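Side-chain contact in fusolin (Unidentified entomopoxvirus, PDB 4OW5), which is probably a chitin-active lytic polysaccharide monooxygenase that enhances entomopoxvirus virulence and crystallizes in vivo as viral spindles: residues Asn76-Asn81 / Pro146-Ile151. Numbering follows the deposited sequence.
Sequences NYLDQN and PSFFEI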
loop_
_atom_site.group_PDB
_atom_site.type_symbol
_atom_site.label_atom_id
_atom_site.label_comp_id
_atom_site.label_asym_id
_atom_site.label_seq_id
_atom_site.Cartn_x
_atom_site.Cartn_y
_atom_site.Cartn_z
ATOM N N ASN A 76 0.594 -7.105 -40.514
ATOM C CA ASN A 76 -0.576 -6.413 -39.966
ATOM C C ASN A 76 -0.384 -6.042 -38.492
ATOM O O ASN A 76 -1.298 -6.230 -37.690
ATOM C CB ASN A 76 -1.845 -7.284 -40.163
ATOM C CG ASN A 76 -2.023 -7.722 -41.594
ATOM O OD1 ASN A 76 -1.954 -8.911 -41.917
ATOM N ND2 ASN A 76 -2.204 -6.765 -42.495
ATOM N N TYR A 77 0.781 -5.450 -38.154
ATOM C CA TYR A 77 1.107 -4.995 -36.789
ATOM C C TYR A 77 0.243 -3.795 -36.311
ATOM O O TYR A 77 0.251 -3.495 -35.112
ATOM C CB TYR A 77 2.607 -4.642 -36.631
ATOM C CG TYR A 77 3.117 -3.626 -37.630
ATOM C CD1 TYR A 77 3.731 -4.028 -38.809
ATOM C CD2 TYR A 77 2.936 -2.266 -37.424
ATOM C CE1 TYR A 77 4.130 -3.106 -39.764
ATOM C CE2 TYR A 77 3.298 -1.334 -38.395
ATOM C CZ TYR A 77 3.853 -1.768 -39.582
ATOM O OH TYR A 77 4.235 -0.878 -40.552
ATOM N N LEU A 78 -0.463 -3.087 -37.206
ATOM C CA LEU A 78 -1.333 -1.991 -36.774
ATOM C C LEU A 78 -2.745 -2.486 -36.408
ATOM O O LEU A 78 -3.533 -1.724 -35.869
ATOM C CB LEU A 78 -1.438 -0.903 -37.838
ATOM C CG LEU A 78 -0.197 -0.071 -38.155
ATOM C CD1 LEU A 78 -0.500 0.929 -39.302
ATOM C CD2 LEU A 78 0.304 0.709 -36.937
ATOM N N ASP A 79 -3.080 -3.738 -36.703
ATOM C CA ASP A 79 -4.391 -4.292 -36.363
ATOM C C ASP A 79 -4.380 -4.690 -34.877
ATOM O O ASP A 79 -3.778 -5.704 -34.510
ATOM C CB ASP A 79 -4.681 -5.484 -37.285
ATOM C CG ASP A 79 -6.000 -6.174 -37.081
ATOM O OD1 ASP A 79 -6.728 -5.796 -36.137
ATOM O OD2 ASP A 79 -6.247 -7.172 -37.775
ATOM N N GLN A 80 -5.054 -3.892 -34.030
ATOM C CA GLN A 80 -5.102 -4.131 -32.585
ATOM C C GLN A 80 -5.736 -5.482 -32.244
ATOM O O GLN A 80 -5.249 -6.142 -31.327
ATOM C CB GLN A 80 -5.832 -2.992 -31.854
ATOM C CG GLN A 80 -5.030 -1.689 -31.857
ATOM C CD GLN A 80 -5.809 -0.521 -31.307
ATOM O OE1 GLN A 80 -6.046 0.476 -32.002
ATOM N NE2 GLN A 80 -6.185 -0.595 -30.032
ATOM N N ASN A 81 -6.744 -5.942 -33.016
ATOM C CA ASN A 81 -7.375 -7.229 -32.750
ATOM C C ASN A 81 -6.451 -8.403 -33.081
ATOM O O ASN A 81 -6.494 -9.432 -32.390
ATOM C CB ASN A 81 -8.707 -7.349 -33.493
ATOM C CG ASN A 81 -9.734 -6.372 -32.968
ATOM O OD1 ASN A 81 -10.113 -5.412 -33.640
ATOM N ND2 ASN A 81 -10.170 -6.561 -31.730
ATOM N N PRO A 146 12.060 2.373 -39.031
ATOM C CA PRO A 146 11.061 3.115 -38.233
ATOM C C PRO A 146 10.392 2.236 -37.145
ATOM O O PRO A 146 10.313 1.015 -37.250
ATOM C CB PRO A 146 10.042 3.582 -39.287
ATOM C CG PRO A 146 10.139 2.581 -40.389
ATOM C CD PRO A 146 11.565 2.077 -40.388
ATOM N N SER A 147 9.879 2.884 -36.131
ATOM C CA SER A 147 9.207 2.198 -35.043
ATOM C C SER A 147 8.311 3.148 -34.296
ATOM O O SER A 147 8.315 4.368 -34.545
ATOM C CB SER A 147 10.239 1.599 -34.098
ATOM O OG SER A 147 10.970 2.632 -33.454
ATOM N N PHE A 148 7.506 2.591 -33.406
ATOM C CA PHE A 148 6.626 3.382 -32.547
ATOM C C PHE A 148 6.447 2.662 -31.213
ATOM O O PHE A 148 6.737 1.467 -31.083
ATOM C CB PHE A 148 5.261 3.641 -33.216
ATOM C CG PHE A 148 4.342 2.454 -33.376
ATOM C CD1 PHE A 148 4.377 1.680 -34.521
ATOM C CD2 PHE A 148 3.398 2.141 -32.400
ATOM C CE1 PHE A 148 3.492 0.614 -34.688
ATOM C CE2 PHE A 148 2.562 1.038 -32.550
ATOM C CZ PHE A 148 2.562 0.334 -33.730
ATOM N N PHE A 149 5.942 3.393 -30.242
ATOM C CA PHE A 149 5.693 2.847 -28.908
ATOM C C PHE A 149 4.263 2.981 -28.516
ATOM O O PHE A 149 3.565 3.885 -28.975
ATOM C CB PHE A 149 6.519 3.590 -27.849
ATOM C CG PHE A 149 7.980 3.251 -27.827
ATOM C CD1 PHE A 149 8.856 3.819 -28.741
ATOM C CD2 PHE A 149 8.498 2.406 -26.854
ATOM C CE1 PHE A 149 10.206 3.501 -28.719
ATOM C CE2 PHE A 149 9.845 2.099 -26.828
ATOM C CZ PHE A 149 10.684 2.612 -27.785
ATOM N N GLU A 150 3.836 2.087 -27.641
ATOM C CA GLU A 150 2.566 2.171 -26.947
ATOM C C GLU A 150 2.852 1.913 -25.512
ATOM O O GLU A 150 3.649 1.027 -25.217
ATOM C CB GLU A 150 1.520 1.208 -27.480
ATOM C CG GLU A 150 1.161 1.468 -28.910
ATOM C CD GLU A 150 0.084 0.558 -29.446
ATOM O OE1 GLU A 150 0.093 -0.636 -29.078
ATOM O OE2 GLU A 150 -0.736 1.018 -30.272
ATOM N N ILE A 151 2.279 2.715 -24.616
ATOM C CA ILE A 151 2.464 2.539 -23.175
ATOM C C ILE A 151 1.085 2.422 -22.579
ATOM O O ILE A 151 0.185 3.202 -22.929
ATOM C CB ILE A 151 3.297 3.670 -22.530
ATOM C CG1 ILE A 151 4.635 3.880 -23.277
ATOM C CG2 ILE A 151 3.505 3.417 -21.017
ATOM C CD1 ILE A 151 5.491 5.049 -22.722
#
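Chi1 torsions of 70° in Phe-148 and 55° in Tyr-77 set each CG in the gap flanked by its own N and C, bringing the rings together. The CB of Phe-148 points toward 76-81. That of Tyr-77 does not, but the CD2-CE2 side of its ring swings in to the strand. CD2 of Tyr-77 lies 4.0 Å from CE1 of Phe-148, near the plane of the phenylalanine ring and at its edge. Leu-78 adds one branch. Its CD2 reaches both CE1 and CZ of Phe-148, each at 3.9 Å, and comes in obliquely to the ring. The CE1-CZ side of Phe-148 meets two successive side chains of the loop. No hydrogen bond crosses between the segments.

The fold is the fibronectin type III-like beta sandwich of the LPMO core, and 147-154 is one of its strands. Residues 76-79 form a type I beta turn, closed by a 3.2 Å bond from Asp-79 N to Asn-76 O. Asp-79 is the N-cap of helix 80-87; its OD1 takes a weak bond from Asn-81 N, bent to 128°. Through Tyr-77 and Leu-78 this turn packs against strand 147-154 of the sandwich. Arg-214 of the adjacent strand 209-217 links both sides: it donates to Tyr-77 O and forms a salt bridge with Glu-150. CG of Glu-150 lies in the plane of the Phe-148 ring, at its edge. The site is on the surface. The side chain of Phe-148 is about 11 Å from that of His-144, a copper and zinc ligand with no metal in this chain.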